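Local coordinates for protein glutathione S-transferase (Bombyx mori, PDB 4E8H) that binds glutathione as a homodimer and probably catalyses its conjugation to electrophilic compounds, as expected of a delta/epsilon-type glutathione transferase, at residues B[135-143]-B[168-177]. Sequence-based numbering, arbitrary orientation.
Sequences KFDEALGWL and TITNIDAFGY
Tyr177 reaches across to helix 135-143 while completing the Schellman motif that closes helix 160-174: its N bonds Ile172 O, and Gly176, at positive phi, is the first residue to leave helical geometry. The CB bond already points at helix 135-143, and with CG anti to the backbone N (chi1 -160°) the ring comes to lie beside Phe136 and Leu140. Further out, CE1 passes 4.4 Å from Phe136 CD2 and meets that ring at its edge, while on the other branch CE2 lies 3.7 Å from Leu140 CD1; CZ packs on the same methyl at 3.6 Å. At the tip, OH donates to Asp137 OD1 over 2.6 Å; the acceptor sits in the plane of the tyrosine ring, yet the hydroxyl stands 59° out of the carboxylate plane. A phenylalanine here would probably keep much of the apolar contact but leave Asp137 OD1 without this donor. Beside this bond the interface is hydrocarbon: Ile172 CG2 touches Phe136 CZ at 3.8 Å, and Leu140 CD2 slides past Ile169 CD1 at 3.9 Å. Leu143 CD2 meets that same CD1 tip to tip. Segment axes 135-143 and 168-174 stay 13.5 Å apart, crossing at -127°, within the all-helical C-terminal domain; Tyr114 of helix 93-124 packs on Phe136, and Trp188 and Phe189 of helix 183-196 on Ile169.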
ATOM      1  N   LYS B 135      -0.464  17.400   9.365  1.00 10.08           N
ATOM      2  CA  LYS B 135       0.038  16.176   8.734  1.00  9.86           C
ATOM      3  C   LYS B 135      -0.559  15.960   7.349  1.00  9.37           C
ATOM      4  O   LYS B 135       0.165  15.634   6.406  1.00  9.38           O
ATOM      5  CB  LYS B 135      -0.231  14.947   9.612  1.00 10.04           C
ATOM      6  CG  LYS B 135       0.419  14.988  10.994  1.00 11.17           C
ATOM      7  CD  LYS B 135       1.934  15.198  10.934  1.00 13.02           C
ATOM      8  CE  LYS B 135       2.685  13.897  10.692  1.00 14.12           C
ATOM      9  NZ  LYS B 135       4.122  14.020  11.150  1.00 14.83           N
ATOM     10  N   PHE B 136      -1.873  16.141   7.231  1.00  8.79           N
ATOM     11  CA  PHE B 136      -2.552  16.003   5.946  1.00  8.34           C
ATOM     12  C   PHE B 136      -2.074  17.050   4.941  1.00  8.11           C
ATOM     13  O   PHE B 136      -1.791  16.723   3.786  1.00  8.00           O
ATOM     14  CB  PHE B 136      -4.076  16.068   6.106  1.00  8.25           C
ATOM     15  CG  PHE B 136      -4.824  15.863   4.817  1.00  7.97           C
ATOM     16  CD1 PHE B 136      -4.789  14.630   4.170  1.00  7.55           C
ATOM     17  CD2 PHE B 136      -5.551  16.902   4.241  1.00  7.45           C
ATOM     18  CE1 PHE B 136      -5.470  14.432   2.970  1.00  7.55           C
ATOM     19  CE2 PHE B 136      -6.240  16.713   3.042  1.00  7.56           C
ATOM     20  CZ  PHE B 136      -6.198  15.474   2.406  1.00  7.30           C
ATOM     21  N   ASP B 137      -1.981  18.300   5.394  1.00  7.90           N
ATOM     22  CA  ASP B 137      -1.507  19.420   4.576  1.00  7.85           C
ATOM     23  C   ASP B 137      -0.097  19.183   4.034  1.00  7.66           C
ATOM     24  O   ASP B 137       0.207  19.553   2.897  1.00  7.54           O
ATOM     25  CB  ASP B 137      -1.526  20.723   5.386  1.00  7.96           C
ATOM     26  CG  ASP B 137      -2.915  21.093   5.894  1.00  8.56           C
ATOM     27  OD1 ASP B 137      -3.924  20.622   5.328  1.00  9.18           O
ATOM     28  OD2 ASP B 137      -2.992  21.867   6.872  1.00  9.46           O
ATOM     29  N   GLU B 138       0.754  18.574   4.862  1.00  7.55           N
ATOM     30  CA  GLU B 138       2.115  18.204   4.473  1.00  7.60           C
ATOM     31  C   GLU B 138       2.098  17.234   3.292  1.00  7.48           C
ATOM     32  O   GLU B 138       2.902  17.361   2.366  1.00  7.50           O
ATOM     33  CB  GLU B 138       2.866  17.588   5.664  1.00  7.63           C
ATOM     34  CG  GLU B 138       4.351  17.301   5.404  1.00  8.39           C
ATOM     35  CD  GLU B 138       5.024  16.512   6.522  1.00  9.30           C
ATOM     36  OE1 GLU B 138       4.370  15.639   7.134  1.00  9.55           O
ATOM     37  OE2 GLU B 138       6.221  16.758   6.778  1.00  9.68           O
ATOM     38  N   ALA B 139       1.171  16.275   3.334  1.00  7.33           N
ATOM     39  CA  ALA B 139       0.996  15.296   2.261  1.00  7.22           C
ATOM     40  C   ALA B 139       0.461  15.928   0.975  1.00  7.19           C
ATOM     41  O   ALA B 139       0.836  15.511  -0.124  1.00  7.11           O
ATOM     42  CB  ALA B 139       0.085  14.163   2.720  1.00  7.19           C
ATOM     43  N   LEU B 140      -0.411  16.927   1.115  1.00  7.09           N
ATOM     44  CA  LEU B 140      -0.901  17.690  -0.037  1.00  7.11           C
ATOM     45  C   LEU B 140       0.224  18.471  -0.720  1.00  6.90           C
ATOM     46  O   LEU B 140       0.238  18.594  -1.943  1.00  6.92           O
ATOM     47  CB  LEU B 140      -2.051  18.631   0.350  1.00  7.16           C
ATOM     48  CG  LEU B 140      -3.464  18.064   0.571  1.00  7.63           C
ATOM     49  CD1 LEU B 140      -4.446  19.198   0.837  1.00  7.82           C
ATOM     50  CD2 LEU B 140      -3.948  17.220  -0.612  1.00  7.84           C
ATOM     51  N   GLY B 141       1.161  18.991   0.073  1.00  6.80           N
ATOM     52  CA  GLY B 141       2.354  19.657  -0.457  1.00  6.60           C
ATOM     53  C   GLY B 141       3.215  18.707  -1.271  1.00  6.57           C
ATOM     54  O   GLY B 141       3.699  19.066  -2.349  1.00  6.50           O
ATOM     55  N   TRP B 142       3.400  17.492  -0.751  1.00  6.44           N
ATOM     56  CA  TRP B 142       4.099  16.433  -1.477  1.00  6.49           C
ATOM     57  C   TRP B 142       3.399  16.057  -2.787  1.00  6.43           C
ATOM     58  O   TRP B 142       4.054  15.945  -3.826  1.00  6.52           O
ATOM     59  CB  TRP B 142       4.277  15.186  -0.604  1.00  6.50           C
ATOM     60  CG  TRP B 142       5.204  15.359   0.571  1.00  6.76           C
ATOM     61  CD1 TRP B 142       6.274  16.206   0.664  1.00  6.65           C
ATOM     62  CD2 TRP B 142       5.159  14.635   1.809  1.00  6.90           C
ATOM     63  NE1 TRP B 142       6.883  16.068   1.888  1.00  7.07           N
ATOM     64  CE2 TRP B 142       6.223  15.108   2.609  1.00  6.96           C
ATOM     65  CE3 TRP B 142       4.317  13.637   2.322  1.00  6.96           C
ATOM     66  CZ2 TRP B 142       6.470  14.617   3.898  1.00  7.16           C
ATOM     67  CZ3 TRP B 142       4.564  13.149   3.603  1.00  7.11           C
ATOM     68  CH2 TRP B 142       5.632  13.641   4.375  1.00  7.17           C
ATOM     69  N   LEU B 143       2.080  15.862  -2.739  1.00  6.31           N
ATOM     70  CA  LEU B 143       1.306  15.569  -3.951  1.00  6.19           C
ATOM     71  C   LEU B 143       1.444  16.690  -4.980  1.00  6.26           C
ATOM     72  O   LEU B 143       1.627  16.428  -6.174  1.00  6.03           O
ATOM     73  CB  LEU B 143      -0.172  15.316  -3.629  1.00  6.09           C
ATOM     74  CG  LEU B 143      -1.138  15.054  -4.796  1.00  5.86           C
ATOM     75  CD1 LEU B 143      -0.769  13.805  -5.603  1.00  5.20           C
ATOM     76  CD2 LEU B 143      -2.565  14.955  -4.284  1.00  5.88           C
ATOM     77  N   THR B 168      -9.952  11.069  -2.843  1.00  7.90           N
ATOM     78  CA  THR B 168      -9.608  11.854  -1.660  1.00  7.80           C
ATOM     79  C   THR B 168      -9.747  13.352  -1.911  1.00  7.75           C
ATOM     80  O   THR B 168     -10.245  14.093  -1.056  1.00  7.62           O
ATOM     81  CB  THR B 168      -8.183  11.503  -1.172  1.00  7.85           C
ATOM     82  OG1 THR B 168      -8.184  10.169  -0.655  1.00  8.09           O
ATOM     83  CG2 THR B 168      -7.710  12.455  -0.074  1.00  7.75           C
ATOM     84  N   ILE B 169      -9.310  13.787  -3.087  1.00  7.72           N
ATOM     85  CA  ILE B 169      -9.400  15.189  -3.471  1.00  7.76           C
ATOM     86  C   ILE B 169     -10.865  15.577  -3.680  1.00  7.76           C
ATOM     87  O   ILE B 169     -11.277  16.676  -3.295  1.00  7.79           O
ATOM     88  CB  ILE B 169      -8.510  15.505  -4.708  1.00  7.80           C
ATOM     89  CG1 ILE B 169      -7.045  15.110  -4.439  1.00  7.73           C
ATOM     90  CG2 ILE B 169      -8.609  16.977  -5.108  1.00  7.92           C
ATOM     91  CD1 ILE B 169      -6.416  15.726  -3.177  1.00  7.71           C
ATOM     92  N   THR B 170     -11.651  14.666  -4.254  1.00  7.73           N
ATOM     93  CA  THR B 170     -13.097  14.864  -4.372  1.00  7.82           C
ATOM     94  C   THR B 170     -13.745  15.022  -2.991  1.00  8.04           C
ATOM     95  O   THR B 170     -14.566  15.922  -2.793  1.00  8.05           O
ATOM     96  CB  THR B 170     -13.781  13.721  -5.164  1.00  7.85           C
ATOM     97  OG1 THR B 170     -13.208  13.638  -6.476  1.00  7.43           O
ATOM     98  CG2 THR B 170     -15.286  13.969  -5.302  1.00  7.65           C
ATOM     99  N   ASN B 171     -13.368  14.167  -2.040  1.00  8.14           N
ATOM    100  CA  ASN B 171     -13.923  14.246  -0.689  1.00  8.42           C
ATOM    101  C   ASN B 171     -13.636  15.575   0.008  1.00  8.68           C
ATOM    102  O   ASN B 171     -14.554  16.216   0.519  1.00  8.60           O
ATOM    103  CB  ASN B 171     -13.455  13.077   0.179  1.00  8.33           C
ATOM    104  CG  ASN B 171     -14.157  11.775  -0.160  1.00  8.29           C
ATOM    105  OD1 ASN B 171     -15.318  11.764  -0.572  1.00  8.42           O
ATOM    106  ND2 ASN B 171     -13.453  10.667   0.019  1.00  7.98           N
ATOM    107  N   ILE B 172     -12.370  15.990   0.011  1.00  9.14           N
ATOM    108  CA  ILE B 172     -11.984  17.235   0.685  1.00  9.58           C
ATOM    109  C   ILE B 172     -12.620  18.469   0.032  1.00 10.21           C
ATOM    110  O   ILE B 172     -12.959  19.433   0.721  1.00 10.30           O
ATOM    111  CB  ILE B 172     -10.443  17.377   0.883  1.00  9.45           C
ATOM    112  CG1 ILE B 172      -9.709  17.572  -0.453  1.00  9.29           C
ATOM    113  CG2 ILE B 172      -9.893  16.177   1.669  1.00  9.18           C
ATOM    114  CD1 ILE B 172      -8.250  18.006  -0.309  1.00  9.06           C
ATOM    115  N   ASP B 173     -12.792  18.421  -1.288  1.00 10.92           N
ATOM    116  CA  ASP B 173     -13.516  19.460  -2.013  1.00 11.74           C
ATOM    117  C   ASP B 173     -14.953  19.564  -1.489  1.00 12.08           C
ATOM    118  O   ASP B 173     -15.419  20.659  -1.157  1.00 12.13           O
ATOM    119  CB  ASP B 173     -13.498  19.177  -3.518  1.00 11.87           C
ATOM    120  CG  ASP B 173     -14.205  20.249  -4.326  1.00 12.47           C
ATOM    121  OD1 ASP B 173     -13.768  21.419  -4.291  1.00 12.64           O
ATOM    122  OD2 ASP B 173     -15.196  19.913  -5.009  1.00 13.40           O
ATOM    123  N   ALA B 174     -15.632  18.420  -1.388  1.00 12.44           N
ATOM    124  CA  ALA B 174     -16.989  18.353  -0.837  1.00 12.77           C
ATOM    125  C   ALA B 174     -17.075  18.801   0.627  1.00 12.98           C
ATOM    126  O   ALA B 174     -18.129  19.256   1.077  1.00 13.00           O
ATOM    127  CB  ALA B 174     -17.555  16.949  -0.996  1.00 12.67           C
ATOM    128  N   PHE B 175     -15.970  18.668   1.362  1.00 13.31           N
ATOM    129  CA  PHE B 175     -15.920  19.061   2.777  1.00 13.60           C
ATOM    130  C   PHE B 175     -15.568  20.540   2.965  1.00 13.93           C
ATOM    131  O   PHE B 175     -15.568  21.047   4.092  1.00 14.07           O
ATOM    132  CB  PHE B 175     -14.928  18.198   3.574  1.00 13.48           C
ATOM    133  CG  PHE B 175     -15.215  16.713   3.548  1.00 13.22           C
ATOM    134  CD1 PHE B 175     -16.451  16.210   3.133  1.00 12.88           C
ATOM    135  CD2 PHE B 175     -14.240  15.815   3.976  1.00 12.87           C
ATOM    136  CE1 PHE B 175     -16.694  14.837   3.119  1.00 13.04           C
ATOM    137  CE2 PHE B 175     -14.476  14.443   3.971  1.00 12.89           C
ATOM    138  CZ  PHE B 175     -15.704  13.952   3.543  1.00 12.87           C
ATOM    139  N   GLY B 176     -15.258  21.220   1.863  1.00 14.18           N
ATOM    140  CA  GLY B 176     -14.969  22.651   1.890  1.00 14.49           C
ATOM    141  C   GLY B 176     -13.499  23.023   1.982  1.00 14.71           C
ATOM    142  O   GLY B 176     -13.171  24.174   2.283  1.00 14.74           O
ATOM    143  N   TYR B 177     -12.613  22.059   1.740  1.00 14.87           N
ATOM    144  CA  TYR B 177     -11.186  22.349   1.658  1.00 15.01           C
ATOM    145  C   TYR B 177     -10.927  23.098   0.354  1.00 15.21           C
ATOM    146  O   TYR B 177     -11.355  22.659  -0.717  1.00 15.21           O
ATOM    147  CB  TYR B 177     -10.355  21.061   1.712  1.00 14.99           C
ATOM    148  CG  TYR B 177      -8.899  21.256   2.099  1.00 14.72           C
ATOM    149  CD1 TYR B 177      -8.415  20.791   3.323  1.00 14.57           C
ATOM    150  CD2 TYR B 177      -8.003  21.897   1.239  1.00 14.44           C
ATOM    151  CE1 TYR B 177      -7.079  20.963   3.683  1.00 14.25           C
ATOM    152  CE2 TYR B 177      -6.671  22.078   1.591  1.00 14.36           C
ATOM    153  CZ  TYR B 177      -6.216  21.609   2.812  1.00 14.26           C
ATOM    154  OH  TYR B 177      -4.896  21.783   3.156  1.00 13.86           O
TER